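Local coordinates for probable flavin reductase (Sinorhizobium meliloti, PDB 3RH7), which binds flavin mononucleotide in a split-barrel fold and probably reduces riboflavin with NADPH, at residues F167-A178 / I234-E242; E183-Q193 / R248-D259. All coordinates share one frame; numbering follows the deposited sequence.

Overall arrangement
The two contacts lie with their centres about 12 Å apart. Contact 1 starts where the chain leaves the FMN-binding barrel sheet at F167 and enters helix 169-181; contact 2 lies wholly in the mixed four-stranded sheet beyond it. Their segments alternate in sequence: helix 169-181, strand 184-191, strand 232-242, strand 249-257. Contact 2 joins the two parallel central strands of that sheet, and contact 1 lays the helix against strand 232-242, outermost within the chain. Strands 232-242 and 249-257 are antiparallel neighbours, so the contacts meet directly. The side chain of F167 lies about 9 Å from the bound FMN, that of H254 about 12 Å, and both contacts touch the second subunit.

Contact 1: F167-A178 / I234-E242; sequences FTPRLAGKAVSA and IGFLYSVYE
F167 turns its ring into the space between its own backbone N and carbonyl carbon (chi1 64°), while F236 swings CG beside its backbone N (chi1 -77°); these opposite rotations bring the two rings together face to face. The stack is documented by centroids 4.2 Å apart and planes only 14° from parallel, with F167 CG over the centre of the F236 ring. In the first turn of the helix that follows, L171 spans two residues on one face of the strand: its CB meets L237 CD1 at 3.9 Å, and its CD2 slides past V240 CG2 at 4.0 Å. A175 CB fits between the same two partners, 4.0 Å from both L237 CD1 and V240 CG2. K174 bends its chain at chi2, passes V240 with CD 3.9 Å from V240 CB, and donates from NZ to V240 O at 2.7 Å, so a backbone carbonyl of the strand is met by the helix. Strand 232-242 pairs with strand 249-257, a classic beta bulge setting Y238 and S239 both opposite V252. Helix 281-292 receives Y238 and Y241, whose CB atoms point away from helix 169-181, while P169 of the second subunit packs on F236.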
loop_
_atom_site.group_PDB
_atom_site.type_symbol
_atom_site.label_atom_id
_atom_site.label_comp_id
_atom_site.label_asym_id
_atom_site.label_seq_id
_atom_site.Cartn_x
_atom_site.Cartn_y
_atom_site.Cartn_z
ATOM N N PHE A 167 -5.229 4.547 3.843
ATOM C CA PHE A 167 -5.667 4.879 2.501
ATOM C C PHE A 167 -6.564 3.719 2.013
ATOM O O PHE A 167 -6.408 2.576 2.494
ATOM C CB PHE A 167 -4.452 5.139 1.595
ATOM C CG PHE A 167 -3.552 3.955 1.384
ATOM C CD1 PHE A 167 -3.790 3.061 0.360
ATOM C CD2 PHE A 167 -2.462 3.739 2.203
ATOM C CE1 PHE A 167 -2.948 1.972 0.156
ATOM C CE2 PHE A 167 -1.621 2.643 1.997
ATOM C CZ PHE A 167 -1.872 1.766 0.980
ATOM N N THR A 168 -7.527 4.012 1.101
ATOM C CA THR A 168 -8.471 3.017 0.561
ATOM C C THR A 168 -8.793 3.341 -0.897
ATOM O O THR A 168 -8.916 4.529 -1.218
ATOM C CB THR A 168 -9.747 2.998 1.406
ATOM O OG1 THR A 168 -10.147 4.341 1.652
ATOM C CG2 THR A 168 -9.585 2.263 2.734
ATOM N N PRO A 169 -8.973 2.341 -1.799
ATOM C CA PRO A 169 -9.296 2.667 -3.216
ATOM C C PRO A 169 -10.623 3.413 -3.397
ATOM O O PRO A 169 -10.826 4.126 -4.375
ATOM C CB PRO A 169 -9.361 1.303 -3.922
ATOM C CG PRO A 169 -8.936 0.295 -2.951
ATOM C CD PRO A 169 -8.832 0.884 -1.584
ATOM N N ARG A 170 -11.524 3.194 -2.448
ATOM C CA ARG A 170 -12.850 3.766 -2.218
ATOM C C ARG A 170 -12.868 5.263 -2.437
ATOM O O ARG A 170 -13.675 5.737 -3.235
ATOM C CB ARG A 170 -13.200 3.469 -0.745
ATOM C CG ARG A 170 -14.634 3.532 -0.362
ATOM C CD ARG A 170 -14.825 2.947 1.028
ATOM N NE ARG A 170 -13.907 3.519 2.017
ATOM C CZ ARG A 170 -14.025 3.336 3.328
ATOM N NH1 ARG A 170 -15.022 2.593 3.820
ATOM N NH2 ARG A 170 -13.155 3.895 4.161
ATOM N N LEU A 171 -11.951 5.998 -1.738
ATOM C CA LEU A 171 -11.846 7.447 -1.696
ATOM C C LEU A 171 -11.649 8.100 -3.047
ATOM O O LEU A 171 -12.242 9.152 -3.274
ATOM C CB LEU A 171 -10.744 7.880 -0.742
ATOM C CG LEU A 171 -11.076 7.740 0.748
ATOM C CD1 LEU A 171 -9.922 8.125 1.586
ATOM C CD2 LEU A 171 -12.230 8.599 1.131
ATOM N N ALA A 172 -10.844 7.507 -3.941
ATOM C CA ALA A 172 -10.655 8.027 -5.298
ATOM C C ALA A 172 -12.007 8.219 -5.977
ATOM O O ALA A 172 -12.266 9.319 -6.463
ATOM C CB ALA A 172 -9.799 7.074 -6.113
ATOM N N GLY A 173 -12.867 7.174 -5.950
ATOM C CA GLY A 173 -14.217 7.197 -6.522
ATOM C C GLY A 173 -15.092 8.266 -5.886
ATOM O O GLY A 173 -15.733 9.060 -6.583
ATOM N N LYS A 174 -15.069 8.315 -4.539
ATOM C CA LYS A 174 -15.811 9.254 -3.703
ATOM C C LYS A 174 -15.453 10.723 -4.080
ATOM O O LYS A 174 -16.351 11.576 -4.162
ATOM C CB LYS A 174 -15.473 8.979 -2.226
ATOM C CG LYS A 174 -16.656 8.655 -1.353
ATOM C CD LYS A 174 -16.492 9.287 0.054
ATOM C CE LYS A 174 -17.769 9.215 0.888
ATOM N NZ LYS A 174 -17.604 9.817 2.246
ATOM N N ALA A 175 -14.131 10.985 -4.328
ATOM C CA ALA A 175 -13.564 12.265 -4.718
ATOM C C ALA A 175 -14.072 12.695 -6.077
ATOM O O ALA A 175 -14.525 13.820 -6.223
ATOM C CB ALA A 175 -12.058 12.173 -4.738
ATOM N N VAL A 176 -14.035 11.792 -7.058
ATOM C CA VAL A 176 -14.498 12.018 -8.426
ATOM C C VAL A 176 -16.012 12.388 -8.414
ATOM O O VAL A 176 -16.403 13.375 -9.038
ATOM C CB VAL A 176 -14.182 10.792 -9.336
ATOM C CG1 VAL A 176 -14.790 10.964 -10.715
ATOM C CG2 VAL A 176 -12.680 10.558 -9.470
ATOM N N SER A 177 -16.840 11.641 -7.666
ATOM C CA SER A 177 -18.261 11.943 -7.603
ATOM C C SER A 177 -18.499 13.382 -7.095
ATOM O O SER A 177 -19.265 14.126 -7.720
ATOM C CB SER A 177 -18.997 10.940 -6.723
ATOM O OG SER A 177 -20.393 11.205 -6.727
ATOM N N ALA A 178 -17.788 13.769 -6.015
ATOM C CA ALA A 178 -17.841 15.079 -5.366
ATOM C C ALA A 178 -17.397 16.195 -6.298
ATOM O O ALA A 178 -18.050 17.240 -6.372
ATOM C CB ALA A 178 -16.967 15.078 -4.127
ATOM N N ILE A 234 2.002 15.966 -1.726
ATOM C CA ILE A 234 0.638 15.531 -1.448
ATOM C C ILE A 234 0.641 14.027 -1.578
ATOM O O ILE A 234 1.247 13.496 -2.511
ATOM C CB ILE A 234 -0.376 16.207 -2.394
ATOM C CG1 ILE A 234 -0.263 17.746 -2.408
ATOM C CG2 ILE A 234 -1.792 15.735 -2.128
ATOM C CD1 ILE A 234 -0.591 18.476 -1.153
ATOM N N GLY A 235 0.036 13.348 -0.624
ATOM C CA GLY A 235 -0.011 11.897 -0.629
ATOM C C GLY A 235 -1.356 11.305 -0.975
ATOM O O GLY A 235 -1.982 11.685 -1.968
ATOM N N PHE A 236 -1.780 10.336 -0.166
ATOM C CA PHE A 236 -3.037 9.629 -0.345
ATOM C C PHE A 236 -4.175 10.442 0.201
ATOM O O PHE A 236 -3.987 11.230 1.118
ATOM C CB PHE A 236 -2.999 8.250 0.346
ATOM C CG PHE A 236 -2.237 7.168 -0.380
ATOM C CD1 PHE A 236 -2.810 6.492 -1.446
ATOM C CD2 PHE A 236 -0.958 6.810 0.015
ATOM C CE1 PHE A 236 -2.106 5.489 -2.119
ATOM C CE2 PHE A 236 -0.248 5.824 -0.663
ATOM C CZ PHE A 236 -0.822 5.166 -1.725
ATOM N N LEU A 237 -5.368 10.223 -0.339
ATOM C CA LEU A 237 -6.582 10.878 0.132
ATOM C C LEU A 237 -6.825 10.489 1.587
ATOM O O LEU A 237 -6.683 9.314 1.967
ATOM C CB LEU A 237 -7.779 10.485 -0.745
ATOM C CG LEU A 237 -7.835 11.132 -2.103
ATOM C CD1 LEU A 237 -8.855 10.473 -2.955
ATOM C CD2 LEU A 237 -8.164 12.584 -1.984
ATOM N N TYR A 238 -7.111 11.491 2.411
ATOM C CA TYR A 238 -7.350 11.274 3.829
ATOM C C TYR A 238 -8.837 11.057 4.101
ATOM O O TYR A 238 -9.219 10.102 4.777
ATOM C CB TYR A 238 -6.826 12.469 4.604
ATOM C CG TYR A 238 -6.634 12.233 6.076
ATOM C CD1 TYR A 238 -5.454 11.682 6.561
ATOM C CD2 TYR A 238 -7.567 12.687 6.997
ATOM C CE1 TYR A 238 -5.227 11.547 7.926
ATOM C CE2 TYR A 238 -7.351 12.558 8.367
ATOM C CZ TYR A 238 -6.178 11.984 8.825
ATOM O OH TYR A 238 -5.950 11.829 10.169
ATOM N N SER A 239 -9.672 11.928 3.535
ATOM C CA SER A 239 -11.107 11.916 3.746
ATOM C C SER A 239 -11.862 12.659 2.619
ATOM O O SER A 239 -11.383 13.672 2.117
ATOM C CB SER A 239 -11.389 12.578 5.094
ATOM O OG SER A 239 -12.768 12.794 5.318
ATOM N N VAL A 240 -13.026 12.160 2.240
ATOM C CA VAL A 240 -13.887 12.825 1.254
ATOM C C VAL A 240 -15.268 12.879 1.880
ATOM O O VAL A 240 -15.799 11.826 2.234
ATOM C CB VAL A 240 -13.918 12.185 -0.151
ATOM C CG1 VAL A 240 -14.884 12.938 -1.047
ATOM C CG2 VAL A 240 -12.527 12.147 -0.772
ATOM N N TYR A 241 -15.827 14.091 2.062
ATOM C CA TYR A 241 -17.103 14.267 2.728
ATOM C C TYR A 241 -17.837 15.551 2.291
ATOM O O TYR A 241 -17.254 16.397 1.644
ATOM C CB TYR A 241 -16.862 14.294 4.251
ATOM C CG TYR A 241 -16.101 15.495 4.768
ATOM C CD1 TYR A 241 -16.771 16.641 5.194
ATOM C CD2 TYR A 241 -14.719 15.467 4.891
ATOM C CE1 TYR A 241 -16.079 17.747 5.691
ATOM C CE2 TYR A 241 -14.010 16.570 5.381
ATOM C CZ TYR A 241 -14.696 17.707 5.790
ATOM O OH TYR A 241 -14.023 18.804 6.284
ATOM N N GLU A 242 -19.119 15.686 2.657
ATOM C CA GLU A 242 -19.906 16.882 2.401
ATOM C C GLU A 242 -20.106 17.574 3.752
ATOM O O GLU A 242 -20.634 16.950 4.674
ATOM C CB GLU A 242 -21.246 16.550 1.723
ATOM C CG GLU A 242 -21.890 17.771 1.085
ATOM C CD GLU A 242 -23.335 17.678 0.645
ATOM O OE1 GLU A 242 -24.158 17.143 1.423
ATOM O OE2 GLU A 242 -23.666 18.248 -0.423
#

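Contact 2: E183-Q193 / R248-D259; sequences EIRLGAVLEQQ and RQNIVYHALASD
V189 O is gripped by two donors from the neighbouring strand, H254 ND1 and A255 N, each at 3.0 Å. They use different approaches: the imidazole N-H arrives in the carbonyl plane, with the oxygen also in the ring plane, whereas the A255 amide comes from 47° above it. H254 reaches this position because its CG is anti to the backbone N (chi1 -170°), which leads the ring edge back toward strand 184-191. The E191 carboxylate lies near the same ring, but the angle from OE2 to H254 NE2, 3.4 Å away, is too poor for a hydrogen bond.

Around this point runs a regular parallel ladder, in which R185, G187, V189 and E191 each donate and accept backbone bonds across to the residues flanking N250, V252, H254 and L256. On one face of the sheet I184 CD1 meets I251 CD1 at 3.7 Å and L190 CD1 meets A255 CB at 3.7 Å; helix 216-228 covers L186, A188 and Y253 there, and helix 169-181 reaches I251. Past the strand end Q192 NE2 donates to S258 O at 2.8 Å, the bond lying in both the amide and the carbonyl plane, and G260 O is its second acceptor.

At the opposite end the guanidinium groups of R185 and R248 lie nearly parallel, planes 13° apart. E183 OE2 covers the other face of R248, 3.4 Å from R248 NE, a charge interaction without a directed N-H. D246 OD2 forms a salt bridge with R185 NH1, and N208 OD1 accepts from R185 NE. The carboxylates of E183 and D246 probably offset the paired positive charges.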
loop_
_atom_site.group_PDB
_atom_site.type_symbol
_atom_site.label_atom_id
_atom_site.label_comp_id
_atom_site.label_asym_id
_atom_site.label_seq_id
_atom_site.Cartn_x
_atom_site.Cartn_y
_atom_site.Cartn_z
ATOM N N GLU A 183 -18.004 22.842 -6.829
ATOM C CA GLU A 183 -16.736 23.266 -6.216
ATOM C C GLU A 183 -16.399 22.376 -5.016
ATOM O O GLU A 183 -17.310 21.885 -4.332
ATOM C CB GLU A 183 -16.722 24.761 -5.822
ATOM C CG GLU A 183 -17.674 25.098 -4.694
ATOM C CD GLU A 183 -17.759 26.524 -4.177
ATOM O OE1 GLU A 183 -17.211 27.449 -4.818
ATOM O OE2 GLU A 183 -18.446 26.713 -3.147
ATOM N N ILE A 184 -15.104 22.119 -4.816
ATOM C CA ILE A 184 -14.625 21.315 -3.704
ATOM C C ILE A 184 -13.666 22.150 -2.838
ATOM O O ILE A 184 -12.864 22.950 -3.352
ATOM C CB ILE A 184 -13.941 19.990 -4.157
ATOM C CG1 ILE A 184 -12.894 20.271 -5.261
ATOM C CG2 ILE A 184 -14.950 18.910 -4.528
ATOM C CD1 ILE A 184 -12.435 19.150 -6.219
ATOM N N ARG A 185 -13.742 21.946 -1.518
ATOM C CA ARG A 185 -12.789 22.558 -0.628
ATOM C C ARG A 185 -11.651 21.562 -0.489
ATOM O O ARG A 185 -11.864 20.437 -0.014
ATOM C CB ARG A 185 -13.410 22.909 0.719
ATOM C CG ARG A 185 -12.332 23.283 1.701
ATOM C CD ARG A 185 -12.872 23.547 3.062
ATOM N NE ARG A 185 -13.389 24.902 3.184
ATOM C CZ ARG A 185 -14.674 25.173 3.321
ATOM N NH1 ARG A 185 -15.572 24.183 3.351
ATOM N NH2 ARG A 185 -15.084 26.435 3.444
ATOM N N LEU A 186 -10.458 21.948 -0.957
ATOM C CA LEU A 186 -9.289 21.083 -0.878
ATOM C C LEU A 186 -8.555 21.353 0.402
ATOM O O LEU A 186 -7.985 22.435 0.563
ATOM C CB LEU A 186 -8.360 21.295 -2.069
ATOM C CG LEU A 186 -8.953 21.147 -3.447
ATOM C CD1 LEU A 186 -7.893 21.330 -4.465
ATOM C CD2 LEU A 186 -9.621 19.788 -3.605
ATOM N N GLY A 187 -8.613 20.399 1.321
ATOM C CA GLY A 187 -7.924 20.511 2.600
ATOM C C GLY A 187 -6.753 19.564 2.703
ATOM O O GLY A 187 -6.630 18.640 1.897
ATOM N N ALA A 188 -5.902 19.755 3.704
ATOM C CA ALA A 188 -4.762 18.881 3.897
ATOM C C ALA A 188 -4.378 18.716 5.352
ATOM O O ALA A 188 -4.427 19.671 6.130
ATOM C CB ALA A 188 -3.563 19.406 3.126
ATOM N N VAL A 189 -3.957 17.488 5.708
ATOM C CA VAL A 189 -3.387 17.135 7.017
ATOM C C VAL A 189 -1.894 17.128 6.737
ATOM O O VAL A 189 -1.333 16.090 6.346
ATOM C CB VAL A 189 -3.941 15.813 7.616
ATOM C CG1 VAL A 189 -3.210 15.453 8.897
ATOM C CG2 VAL A 189 -5.437 15.921 7.879
ATOM N N LEU A 190 -1.294 18.343 6.764
ATOM C CA LEU A 190 0.100 18.601 6.419
ATOM C C LEU A 190 0.989 18.420 7.639
ATOM O O LEU A 190 0.901 19.205 8.589
ATOM C CB LEU A 190 0.218 20.023 5.843
ATOM C CG LEU A 190 1.575 20.484 5.337
ATOM C CD1 LEU A 190 1.949 19.818 4.027
ATOM C CD2 LEU A 190 1.571 21.955 5.125
ATOM N N GLU A 191 1.843 17.390 7.605
ATOM C CA GLU A 191 2.716 17.057 8.718
ATOM C C GLU A 191 4.172 17.541 8.546
ATOM O O GLU A 191 4.732 17.410 7.458
ATOM C CB GLU A 191 2.716 15.545 8.944
ATOM C CG GLU A 191 1.457 15.021 9.604
ATOM C CD GLU A 191 1.417 13.526 9.855
ATOM O OE1 GLU A 191 2.499 12.925 10.061
ATOM O OE2 GLU A 191 0.296 12.965 9.890
ATOM N N GLN A 192 4.776 18.088 9.624
ATOM C CA GLN A 192 6.173 18.476 9.608
ATOM C C GLN A 192 6.928 17.348 10.271
ATOM O O GLN A 192 7.444 16.458 9.547
ATOM C CB GLN A 192 6.460 19.822 10.253
ATOM C CG GLN A 192 7.816 20.307 9.798
ATOM C CD GLN A 192 7.979 21.781 9.909
ATOM O OE1 GLN A 192 7.771 22.384 10.981
ATOM N NE2 GLN A 192 8.447 22.371 8.819
ATOM N N GLN A 193 6.951 17.317 11.626
ATOM C CA GLN A 193 7.552 16.144 12.215
ATOM C C GLN A 193 6.393 15.244 12.493
ATOM O O GLN A 193 5.957 14.467 11.599
ATOM C CB GLN A 193 8.424 16.452 13.414
ATOM C CG GLN A 193 9.792 17.034 13.019
ATOM C CD GLN A 193 10.485 16.301 11.885
ATOM O OE1 GLN A 193 10.703 16.879 10.814
ATOM N NE2 GLN A 193 10.844 15.024 12.095
ATOM N N ARG A 248 -20.790 22.328 1.450
ATOM C CA ARG A 248 -19.697 22.142 0.525
ATOM C C ARG A 248 -19.018 20.780 0.559
ATOM O O ARG A 248 -18.671 20.239 1.618
ATOM C CB ARG A 248 -18.656 23.211 0.808
ATOM C CG ARG A 248 -17.596 23.367 -0.274
ATOM C CD ARG A 248 -16.721 24.568 -0.034
ATOM N NE ARG A 248 -17.508 25.804 -0.009
ATOM C CZ ARG A 248 -16.983 27.007 0.195
ATOM N NH1 ARG A 248 -15.670 27.149 0.357
ATOM N NH2 ARG A 248 -17.765 28.086 0.214
ATOM N N GLN A 249 -18.738 20.279 -0.654
ATOM C CA GLN A 249 -17.973 19.061 -0.872
ATOM C C GLN A 249 -16.535 19.306 -0.407
ATOM O O GLN A 249 -15.959 20.358 -0.680
ATOM C CB GLN A 249 -18.010 18.647 -2.345
ATOM C CG GLN A 249 -19.287 17.945 -2.820
ATOM C CD GLN A 249 -19.779 16.754 -1.999
ATOM O OE1 GLN A 249 -20.983 16.482 -1.951
ATOM N NE2 GLN A 249 -18.890 15.985 -1.372
ATOM N N ASN A 250 -15.970 18.355 0.320
ATOM C CA ASN A 250 -14.636 18.475 0.890
ATOM C C ASN A 250 -13.730 17.279 0.501
ATOM O O ASN A 250 -14.106 16.127 0.735
ATOM C CB ASN A 250 -14.787 18.570 2.408
ATOM C CG ASN A 250 -14.571 19.932 2.968
ATOM O OD1 ASN A 250 -13.425 20.385 3.101
ATOM N ND2 ASN A 250 -15.660 20.588 3.352
ATOM N N ILE A 251 -12.553 17.563 -0.111
ATOM C CA ILE A 251 -11.528 16.561 -0.466
ATOM C C ILE A 251 -10.292 16.881 0.386
ATOM O O ILE A 251 -9.660 17.930 0.194
ATOM C CB ILE A 251 -11.215 16.469 -1.992
ATOM C CG1 ILE A 251 -12.435 15.915 -2.770
ATOM C CG2 ILE A 251 -9.972 15.619 -2.255
ATOM C CD1 ILE A 251 -12.350 15.991 -4.254
ATOM N N VAL A 252 -9.993 16.011 1.377
ATOM C CA VAL A 252 -8.870 16.198 2.301
ATOM C C VAL A 252 -7.792 15.176 1.975
ATOM O O VAL A 252 -8.071 13.970 1.881
ATOM C CB VAL A 252 -9.298 16.138 3.790
ATOM C CG1 VAL A 252 -8.122 16.449 4.720
ATOM C CG2 VAL A 252 -10.461 17.082 4.062
ATOM N N TYR A 253 -6.563 15.675 1.755
ATOM C CA TYR A 253 -5.397 14.861 1.419
ATOM C C TYR A 253 -4.473 14.764 2.586
ATOM O O TYR A 253 -4.469 15.642 3.463
ATOM C CB TYR A 253 -4.629 15.493 0.258
ATOM C CG TYR A 253 -5.017 15.016 -1.116
ATOM C CD1 TYR A 253 -4.478 13.846 -1.646
ATOM C CD2 TYR A 253 -5.828 15.786 -1.939
ATOM C CE1 TYR A 253 -4.738 13.451 -2.958
ATOM C CE2 TYR A 253 -6.121 15.390 -3.244
ATOM C CZ TYR A 253 -5.559 14.228 -3.757
ATOM O OH TYR A 253 -5.788 13.842 -5.053
ATOM N N HIS A 254 -3.673 13.704 2.603
ATOM C CA HIS A 254 -2.642 13.588 3.598
ATOM C C HIS A 254 -1.430 14.218 2.931
ATOM O O HIS A 254 -1.276 14.021 1.728
ATOM C CB HIS A 254 -2.447 12.131 4.073
ATOM C CG HIS A 254 -1.555 11.995 5.282
ATOM N ND1 HIS A 254 -1.052 13.120 5.977
ATOM C CD2 HIS A 254 -1.072 10.881 5.874
ATOM C CE1 HIS A 254 -0.290 12.642 6.949
ATOM N NE2 HIS A 254 -0.260 11.308 6.932
ATOM N N ALA A 255 -0.647 15.077 3.636
ATOM C CA ALA A 255 0.505 15.706 2.988
ATOM C C ALA A 255 1.723 15.826 3.918
ATOM O O ALA A 255 1.612 15.549 5.108
ATOM C CB ALA A 255 0.112 17.071 2.444
ATOM N N LEU A 256 2.890 16.193 3.352
ATOM C CA LEU A 256 4.145 16.367 4.080
ATOM C C LEU A 256 4.811 17.661 3.750
ATOM O O LEU A 256 4.886 18.024 2.568
ATOM C CB LEU A 256 5.146 15.254 3.774
ATOM C CG LEU A 256 4.892 13.904 4.356
ATOM C CD1 LEU A 256 5.974 12.958 3.933
ATOM C CD2 LEU A 256 4.756 13.954 5.859
ATOM N N ALA A 257 5.360 18.320 4.780
ATOM C CA ALA A 257 6.093 19.558 4.599
ATOM C C ALA A 257 7.568 19.362 4.925
ATOM O O ALA A 257 7.923 18.565 5.814
ATOM C CB ALA A 257 5.507 20.654 5.460
ATOM N N SER A 258 8.427 20.110 4.201
ATOM C CA SER A 258 9.866 20.096 4.416
ATOM C C SER A 258 10.168 20.791 5.754
ATOM O O SER A 258 9.257 21.351 6.377
ATOM C CB SER A 258 10.574 20.764 3.244
ATOM O OG SER A 258 10.122 22.093 3.070
ATOM N N ASP A 259 11.416 20.722 6.230
ATOM C CA ASP A 259 11.737 21.340 7.513
ATOM C C ASP A 259 11.805 22.866 7.393
ATOM O O ASP A 259 12.029 23.400 6.293
ATOM C CB ASP A 259 13.031 20.767 8.079
ATOM C CG ASP A 259 12.931 19.313 8.476
ATOM O OD1 ASP A 259 11.806 18.859 8.828
ATOM O OD2 ASP A 259 13.972 18.633 8.475
#